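PDB 6KUA: cysteine hydrolase from Staphylococcus aureus, which hydrolyses nicotinamide to nicotinic acid and ammonia as a zinc-containing nicotinamidase of the isochorismatase family. Local coordinates for residues N125-V130 and L148-S153; C137-A142 and L171-N176. All coordinates share one frame; numbering follows the deposited sequence.

Contact 1. Residues N125-V130 and L148-S153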
ATOM      1  N   ASN A 125      -8.133 -13.763  -9.381  1.00 23.33           N
ATOM      2  CA  ASN A 125      -8.935 -13.087  -8.363  1.00 24.08           C
ATOM      3  C   ASN A 125      -9.338 -14.042  -7.249  1.00 20.10           C
ATOM      4  O   ASN A 125     -10.254 -13.743  -6.487  1.00 21.23           O
ATOM      5  CB  ASN A 125     -10.185 -12.427  -8.973  1.00 22.89           C
ATOM      6  CG  ASN A 125     -11.240 -13.439  -9.375  1.00 25.08           C
ATOM      7  OD1 ASN A 125     -10.929 -14.594  -9.667  1.00 24.51           O
ATOM      8  ND2 ASN A 125     -12.502 -13.011  -9.384  1.00 28.10           N
ATOM      9  N   GLN A 126      -8.672 -15.183  -7.133  1.00 18.76           N
ATOM     10  CA  GLN A 126      -9.031 -16.180  -6.134  1.00 20.14           C
ATOM     11  C   GLN A 126      -7.762 -16.847  -5.618  1.00 23.66           C
ATOM     12  O   GLN A 126      -6.934 -17.297  -6.417  1.00 20.56           O
ATOM     13  CB  GLN A 126      -9.990 -17.195  -6.768  1.00 27.78           C
ATOM     14  CG  GLN A 126     -10.189 -18.482  -6.021  1.00 34.79           C
ATOM     15  CD  GLN A 126     -11.282 -19.341  -6.656  1.00 44.02           C
ATOM     16  OE1 GLN A 126     -11.044 -20.038  -7.649  1.00 44.07           O
ATOM     17  NE2 GLN A 126     -12.492 -19.270  -6.100  1.00 48.78           N
ATOM     18  N   VAL A 127      -7.570 -16.874  -4.297  1.00 21.07           N
ATOM     19  CA  VAL A 127      -6.382 -17.503  -3.732  1.00 18.31           C
ATOM     20  C   VAL A 127      -6.809 -18.605  -2.778  1.00 19.20           C
ATOM     21  O   VAL A 127      -7.812 -18.482  -2.065  1.00 21.65           O
ATOM     22  CB  VAL A 127      -5.443 -16.499  -3.024  1.00 19.22           C
ATOM     23  CG1 VAL A 127      -5.007 -15.417  -3.994  1.00 16.96           C
ATOM     24  CG2 VAL A 127      -6.094 -15.912  -1.755  1.00 18.13           C
ATOM     25  N   GLU A 128      -6.052 -19.690  -2.789  1.00 18.81           N
ATOM     26  CA  GLU A 128      -6.144 -20.729  -1.773  1.00 20.38           C
ATOM     27  C   GLU A 128      -4.886 -20.660  -0.921  1.00 19.39           C
ATOM     28  O   GLU A 128      -3.777 -20.595  -1.458  1.00 20.68           O
ATOM     29  CB  GLU A 128      -6.291 -22.105  -2.425  1.00 22.16           C
ATOM     30  CG  GLU A 128      -6.521 -23.234  -1.456  1.00 22.33           C
ATOM     31  CD  GLU A 128      -6.815 -24.553  -2.173  1.00 32.93           C
ATOM     32  OE1 GLU A 128      -7.492 -24.543  -3.233  1.00 36.30           O
ATOM     33  OE2 GLU A 128      -6.350 -25.602  -1.677  1.00 36.53           O
ATOM     34  N   ILE A 129      -5.044 -20.651   0.398  1.00 20.66           N
ATOM     35  CA  ILE A 129      -3.915 -20.415   1.285  1.00 19.61           C
ATOM     36  C   ILE A 129      -3.680 -21.635   2.160  1.00 23.49           C
ATOM     37  O   ILE A 129      -4.571 -22.058   2.903  1.00 21.63           O
ATOM     38  CB  ILE A 129      -4.115 -19.176   2.165  1.00 17.94           C
ATOM     39  CG1 ILE A 129      -4.512 -17.977   1.320  1.00 17.57           C
ATOM     40  CG2 ILE A 129      -2.819 -18.869   2.887  1.00 16.50           C
ATOM     41  CD1 ILE A 129      -4.866 -16.755   2.181  1.00 25.66           C
ATOM     42  N   VAL A 130      -2.457 -22.155   2.124  1.00 20.65           N
ATOM     43  CA  VAL A 130      -2.069 -23.283   2.951  1.00 20.50           C
ATOM     44  C   VAL A 130      -0.749 -22.941   3.620  1.00 18.98           C
ATOM     45  O   VAL A 130      -0.015 -22.047   3.183  1.00 23.11           O
ATOM     46  CB  VAL A 130      -1.953 -24.584   2.131  1.00 25.32           C
ATOM     47  CG1 VAL A 130      -3.257 -24.841   1.360  1.00 21.51           C
ATOM     48  CG2 VAL A 130      -0.750 -24.520   1.174  1.00 23.26           C
ATOM     49  N   LEU A 148      -7.588  -6.672  -0.280  1.00 18.38           N
ATOM     50  CA  LEU A 148      -7.313  -6.444  -1.687  1.00 20.64           C
ATOM     51  C   LEU A 148      -8.406  -7.021  -2.600  1.00 20.23           C
ATOM     52  O   LEU A 148      -8.301  -6.920  -3.822  1.00 19.32           O
ATOM     53  CB  LEU A 148      -5.931  -7.013  -2.028  1.00 20.59           C
ATOM     54  CG  LEU A 148      -4.750  -6.275  -1.359  1.00 21.66           C
ATOM     55  CD1 LEU A 148      -3.521  -7.139  -1.319  1.00 20.94           C
ATOM     56  CD2 LEU A 148      -4.436  -4.946  -2.064  1.00 22.19           C
ATOM     57  N   GLY A 149      -9.453  -7.608  -2.038  1.00 19.38           N
ATOM     58  CA  GLY A 149     -10.594  -8.012  -2.840  1.00 24.02           C
ATOM     59  C   GLY A 149     -10.474  -9.366  -3.498  1.00 25.45           C
ATOM     60  O   GLY A 149     -11.188  -9.627  -4.459  1.00 23.97           O
ATOM     61  N   TYR A 150      -9.577 -10.229  -3.026  1.00 23.49           N
ATOM     62  CA  TYR A 150      -9.497 -11.595  -3.517  1.00 21.52           C
ATOM     63  C   TYR A 150     -10.547 -12.463  -2.855  1.00 22.80           C
ATOM     64  O   TYR A 150     -10.849 -12.295  -1.669  1.00 23.40           O
ATOM     65  CB  TYR A 150      -8.118 -12.190  -3.235  1.00 18.55           C
ATOM     66  CG  TYR A 150      -7.058 -11.574  -4.069  1.00 18.66           C
ATOM     67  CD1 TYR A 150      -6.834 -12.017  -5.362  1.00 19.86           C
ATOM     68  CD2 TYR A 150      -6.295 -10.521  -3.584  1.00 20.17           C
ATOM     69  CE1 TYR A 150      -5.885 -11.439  -6.149  1.00 20.31           C
ATOM     70  CE2 TYR A 150      -5.316  -9.937  -4.359  1.00 19.85           C
ATOM     71  CZ  TYR A 150      -5.108 -10.404  -5.639  1.00 25.54           C
ATOM     72  OH  TYR A 150      -4.146  -9.827  -6.426  1.00 23.16           O
ATOM     73  N   LYS A 151     -11.091 -13.404  -3.621  1.00 19.68           N
ATOM     74  CA  LYS A 151     -11.839 -14.499  -3.019  1.00 21.25           C
ATOM     75  C   LYS A 151     -10.843 -15.456  -2.386  1.00 21.32           C
ATOM     76  O   LYS A 151      -9.749 -15.661  -2.915  1.00 21.26           O
ATOM     77  CB  LYS A 151     -12.693 -15.227  -4.068  1.00 24.85           C
ATOM     78  CG  LYS A 151     -13.470 -14.305  -5.021  1.00 27.60           C
ATOM     79  CD  LYS A 151     -14.226 -15.098  -6.113  1.00 29.17           C
ATOM     80  CE  LYS A 151     -15.020 -14.166  -7.042  1.00 37.35           C
ATOM     81  NZ  LYS A 151     -15.691 -14.894  -8.189  1.00 34.89           N
ATOM     82  N   ILE A 152     -11.206 -16.025  -1.240  1.00 19.80           N
ATOM     83  CA  ILE A 152     -10.248 -16.682  -0.359  1.00 21.55           C
ATOM     84  C   ILE A 152     -10.730 -18.080  -0.008  1.00 27.04           C
ATOM     85  O   ILE A 152     -11.889 -18.269   0.374  1.00 23.92           O
ATOM     86  CB  ILE A 152     -10.033 -15.884   0.938  1.00 23.66           C
ATOM     87  CG1 ILE A 152      -9.459 -14.495   0.636  1.00 27.69           C
ATOM     88  CG2 ILE A 152      -9.132 -16.665   1.873  1.00 22.55           C
ATOM     89  CD1 ILE A 152      -9.439 -13.593   1.852  1.00 24.91           C
ATOM     90  N   SER A 153      -9.816 -19.047  -0.056  1.00 23.80           N
ATOM     91  CA  SER A 153     -10.078 -20.389   0.435  1.00 26.73           C
ATOM     92  C   SER A 153      -8.960 -20.798   1.377  1.00 23.56           C
ATOM     93  O   SER A 153      -7.776 -20.720   1.019  1.00 24.83           O
ATOM     94  CB  SER A 153     -10.213 -21.385  -0.731  1.00 31.54           C
ATOM     95  OG  SER A 153     -10.622 -22.653  -0.255  1.00 35.19           O
TER
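Val127 and Ile152 sit side by side on neighbouring parallel strands, 126-130 and 151-153, both turned to the sheet face that helix 137-147 covers. Val127 divides its two methyls between partners. CG1, anti to the carbonyl carbon (chi1 -58°), meets CD1 of Tyr150 at 4.1 Å, while CG2 lies 4.4 Å from CG1 of Ile152. Two residues further along, on the same side of the sheet, CD1 of Ile129 approaches CG2 of Ile152 at 4.3 Å, and Ala142 and Ala145 of the helix close over this apolar row.

Tyr150 lies just before the strand, beyond the helix-ending Schellman motif at Gly149. Its ring presents an edge to the backbone of Asn125 and Gln126, with CD1 3.7 Å from Asn125 C. The hydroxyl is hydrogen-bonded to Asp116, and Arg120 of the second subunit makes a cation-pi contact with the ring.

The other face carries Gln126, Lys151, Glu128 and Ser153. Lys151 is extended beyond CG, and its CE comes to 3.6 Å from ND2 of Asn125, a contact without a hydrogen bond. Glu128, extended with CG anti to the backbone N (chi1 -175°), passes CB of Ser153 and forms a salt bridge with Arg38.

Four backbone bonds join the strands, running in sequence from Lys151 N to Asn125 O, Val127 N to Lys151 O, Ser153 N to Val127 O and Ile129 N to Ser153 O; the last measures 2.8 Å. Such pairing belongs to the right-handed beta-alpha-beta crossover of the isochorismatase fold. Its chemistry implies two unlike faces on one backbone frame: a buried aliphatic face against the helix, and a polar one where Arg38 probably offsets the charge of Glu128.

Contact 2. Residues C137-A142 and L171-N176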
ATOM      1  N   CYS A 137       1.068 -16.102  10.143  1.00 21.00           N
ATOM      2  CA  CYS A 137       1.368 -15.762   8.748  1.00 19.74           C
ATOM      3  C   CYS A 137       0.185 -16.020   7.823  1.00 20.00           C
ATOM      4  O   CYS A 137      -0.081 -15.228   6.910  1.00 23.13           O
ATOM      5  CB  CYS A 137       2.589 -16.543   8.269  1.00 24.34           C
ATOM      6  SG  CYS A 137       4.075 -15.978   9.100  1.00 34.32           S
ATOM      7  N   VAL A 138      -0.510 -17.139   8.016  1.00 17.59           N
ATOM      8  CA  VAL A 138      -1.706 -17.413   7.227  1.00 15.45           C
ATOM      9  C   VAL A 138      -2.758 -16.333   7.466  1.00 17.27           C
ATOM     10  O   VAL A 138      -3.339 -15.777   6.522  1.00 19.48           O
ATOM     11  CB  VAL A 138      -2.238 -18.811   7.572  1.00 19.88           C
ATOM     12  CG1 VAL A 138      -3.558 -19.054   6.884  1.00 17.39           C
ATOM     13  CG2 VAL A 138      -1.180 -19.881   7.215  1.00 20.97           C
ATOM     14  N   LEU A 139      -3.016 -16.020   8.741  1.00 19.64           N
ATOM     15  CA  LEU A 139      -4.027 -15.023   9.092  1.00 18.39           C
ATOM     16  C   LEU A 139      -3.689 -13.661   8.494  1.00 16.12           C
ATOM     17  O   LEU A 139      -4.535 -13.019   7.860  1.00 16.98           O
ATOM     18  CB  LEU A 139      -4.145 -14.917  10.623  1.00 18.42           C
ATOM     19  CG  LEU A 139      -4.882 -13.676  11.154  1.00 18.11           C
ATOM     20  CD1 LEU A 139      -6.372 -13.831  10.950  1.00 15.54           C
ATOM     21  CD2 LEU A 139      -4.575 -13.394  12.648  1.00 16.42           C
ATOM     22  N   HIS A 140      -2.452 -13.197   8.704  1.00 15.63           N
ATOM     23  CA  HIS A 140      -2.049 -11.899   8.169  1.00 17.42           C
ATOM     24  C   HIS A 140      -2.128 -11.885   6.646  1.00 16.59           C
ATOM     25  O   HIS A 140      -2.547 -10.886   6.048  1.00 18.42           O
ATOM     26  CB  HIS A 140      -0.634 -11.546   8.636  1.00 12.91           C
ATOM     27  CG  HIS A 140      -0.536 -11.214  10.098  1.00 18.97           C
ATOM     28  ND1 HIS A 140       0.340 -10.266  10.584  1.00 17.84           N
ATOM     29  CD2 HIS A 140      -1.181 -11.717  11.183  1.00 18.71           C
ATOM     30  CE1 HIS A 140       0.230 -10.195  11.901  1.00 19.08           C
ATOM     31  NE2 HIS A 140      -0.688 -11.059  12.290  1.00 17.49           N
ATOM     32  N   THR A 141      -1.692 -12.971   6.003  1.00 15.99           N
ATOM     33  CA  THR A 141      -1.821 -13.071   4.555  1.00 16.45           C
ATOM     34  C   THR A 141      -3.286 -13.049   4.138  1.00 14.76           C
ATOM     35  O   THR A 141      -3.653 -12.342   3.197  1.00 16.18           O
ATOM     36  CB  THR A 141      -1.130 -14.345   4.058  1.00 18.27           C
ATOM     37  OG1 THR A 141       0.269 -14.265   4.352  1.00 17.12           O
ATOM     38  CG2 THR A 141      -1.327 -14.543   2.541  1.00 15.01           C
ATOM     39  N   ALA A 142      -4.145 -13.796   4.853  1.00 15.14           N
ATOM     40  CA  ALA A 142      -5.566 -13.849   4.501  1.00 16.70           C
ATOM     41  C   ALA A 142      -6.234 -12.483   4.627  1.00 16.12           C
ATOM     42  O   ALA A 142      -7.073 -12.115   3.796  1.00 17.79           O
ATOM     43  CB  ALA A 142      -6.292 -14.874   5.381  1.00 16.85           C
ATOM     44  N   LEU A 171      -9.766 -20.110  11.929  1.00 22.23           N
ATOM     45  CA  LEU A 171     -10.626 -20.723  10.922  1.00 22.25           C
ATOM     46  C   LEU A 171     -12.013 -20.094  10.933  1.00 23.70           C
ATOM     47  O   LEU A 171     -12.606 -19.885   9.870  1.00 18.42           O
ATOM     48  CB  LEU A 171     -10.710 -22.239  11.130  1.00 24.21           C
ATOM     49  CG  LEU A 171      -9.435 -23.048  10.824  1.00 26.55           C
ATOM     50  CD1 LEU A 171      -9.638 -24.519  11.125  1.00 31.32           C
ATOM     51  CD2 LEU A 171      -8.967 -22.870   9.384  1.00 25.25           C
ATOM     52  N   ALA A 172     -12.545 -19.774  12.124  1.00 19.60           N
ATOM     53  CA  ALA A 172     -13.841 -19.104  12.185  1.00 21.77           C
ATOM     54  C   ALA A 172     -13.735 -17.658  11.718  1.00 17.88           C
ATOM     55  O   ALA A 172     -14.632 -17.158  11.038  1.00 21.39           O
ATOM     56  CB  ALA A 172     -14.424 -19.164  13.606  1.00 20.84           C
ATOM     57  N   HIS A 173     -12.647 -16.971  12.082  1.00 23.90           N
ATOM     58  CA  HIS A 173     -12.403 -15.633  11.556  1.00 21.93           C
ATOM     59  C   HIS A 173     -12.409 -15.640  10.032  1.00 20.98           C
ATOM     60  O   HIS A 173     -13.107 -14.835   9.403  1.00 18.17           O
ATOM     61  CB  HIS A 173     -11.075 -15.091  12.092  1.00 20.05           C
ATOM     62  CG  HIS A 173     -10.833 -13.651  11.767  1.00 15.49           C
ATOM     63  ND1 HIS A 173     -11.409 -12.621  12.479  1.00 15.07           N
ATOM     64  CD2 HIS A 173     -10.083 -13.067  10.799  1.00 15.57           C
ATOM     65  CE1 HIS A 173     -11.005 -11.464  11.983  1.00 20.54           C
ATOM     66  NE2 HIS A 173     -10.211 -11.704  10.952  1.00 17.35           N
ATOM     67  N   PHE A 174     -11.664 -16.568   9.415  1.00 20.41           N
ATOM     68  CA  PHE A 174     -11.647 -16.620   7.952  1.00 22.63           C
ATOM     69  C   PHE A 174     -13.061 -16.767   7.402  1.00 20.71           C
ATOM     70  O   PHE A 174     -13.431 -16.109   6.424  1.00 21.28           O
ATOM     71  CB  PHE A 174     -10.773 -17.774   7.443  1.00 19.94           C
ATOM     72  CG  PHE A 174      -9.354 -17.754   7.923  1.00 20.82           C
ATOM     73  CD1 PHE A 174      -8.691 -16.564   8.184  1.00 19.02           C
ATOM     74  CD2 PHE A 174      -8.664 -18.955   8.092  1.00 22.42           C
ATOM     75  CE1 PHE A 174      -7.354 -16.569   8.621  1.00 19.19           C
ATOM     76  CE2 PHE A 174      -7.337 -18.974   8.543  1.00 22.04           C
ATOM     77  CZ  PHE A 174      -6.680 -17.779   8.811  1.00 20.77           C
ATOM     78  N   LYS A 175     -13.871 -17.615   8.038  1.00 23.85           N
ATOM     79  CA  LYS A 175     -15.221 -17.884   7.553  1.00 22.61           C
ATOM     80  C   LYS A 175     -16.157 -16.710   7.834  1.00 24.45           C
ATOM     81  O   LYS A 175     -16.854 -16.238   6.932  1.00 24.63           O
ATOM     82  CB  LYS A 175     -15.734 -19.171   8.203  1.00 27.96           C
ATOM     83  CG  LYS A 175     -17.105 -19.684   7.722  1.00 36.18           C
ATOM     84  CD  LYS A 175     -17.421 -21.040   8.389  1.00 35.40           C
ATOM     85  CE  LYS A 175     -18.925 -21.241   8.630  1.00 47.37           C
ATOM     86  NZ  LYS A 175     -19.407 -20.500   9.842  1.00 51.16           N
ATOM     87  N   ASN A 176     -16.158 -16.194   9.067  1.00 21.84           N
ATOM     88  CA  ASN A 176     -17.198 -15.267   9.501  1.00 24.48           C
ATOM     89  C   ASN A 176     -16.871 -13.803   9.213  1.00 26.18           C
ATOM     90  O   ASN A 176     -17.788 -13.011   8.981  1.00 26.34           O
ATOM     91  CB  ASN A 176     -17.477 -15.454  11.008  1.00 25.95           C
ATOM     92  CG  ASN A 176     -17.807 -16.917  11.369  1.00 28.08           C
ATOM     93  OD1 ASN A 176     -18.524 -17.584  10.643  1.00 29.16           O
ATOM     94  ND2 ASN A 176     -17.263 -17.409  12.472  1.00 29.11           N
TER
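The phenyl ring of Phe174 turns its edge to helix 137-142, with CA of Leu139 near the ring plane and 3.7 Å from CE1. Ala142 CB and Val138 CG1 approach obliquely at different rim atoms. The alanine methyl is 3.8 Å from CE1, and the valine methyl 3.9 Å from CZ. In Phe174, chi1 (-57°) sets CG anti to the carbonyl carbon, and the far end of the ring, CE1 and CZ, reaches the partner helix. Val138 crosses it at about a right angle, its CG1 anti to the backbone N.

CD1 of Leu139 touches both rings. It lies 3.7 Å from Phe174 CE1 and 3.8 Å from CD2 of His173, whose imidazole it meets obliquely. The CB of Leu139 adds a looser approach, 4.1 Å from Phe174 CE1. In the alpha/beta fold of the isochorismatase family, these two helices run side by side on one side of the parallel sheet. Their short axes are 11.0 Å apart and only 12° from parallel, a wide spacing bridged mainly by the phenyl ring. Beneath them, Val138 touches Ile129 and Val159, while Phe174 reaches Val154; this makes the interface continuous with the sheet.

The imidazole of His173 stacks on Trp169, and its NE2 is hydrogen-bonded to NE2 of His140 of the third subunit; the reciprocal pair joins His140 to His173 of that subunit.

Overall arrangement
Contact 1 and contact 2 are consecutive layers of one alpha/beta fold, their centres about 11 Å apart. Along the chain their segments alternate: strand 126-132, helix 137-147, strand 151-160, then helix 164-176. Contact 1 pairs the two strands at one edge of the five-stranded parallel sheet, and contact 2 pairs the two helices packed over them. The layers meet where Ile129 and Ile152 touch Ala142: Ile129 CD1 is 3.8 Å from Ala142 CA. Helix 137-147, which connects the paired strands along the chain, is also a partner in contact 2. Each contact reaches a different subunit, the second for contact 1 and the third for contact 2, so this region links core packing to the four-chain assembly.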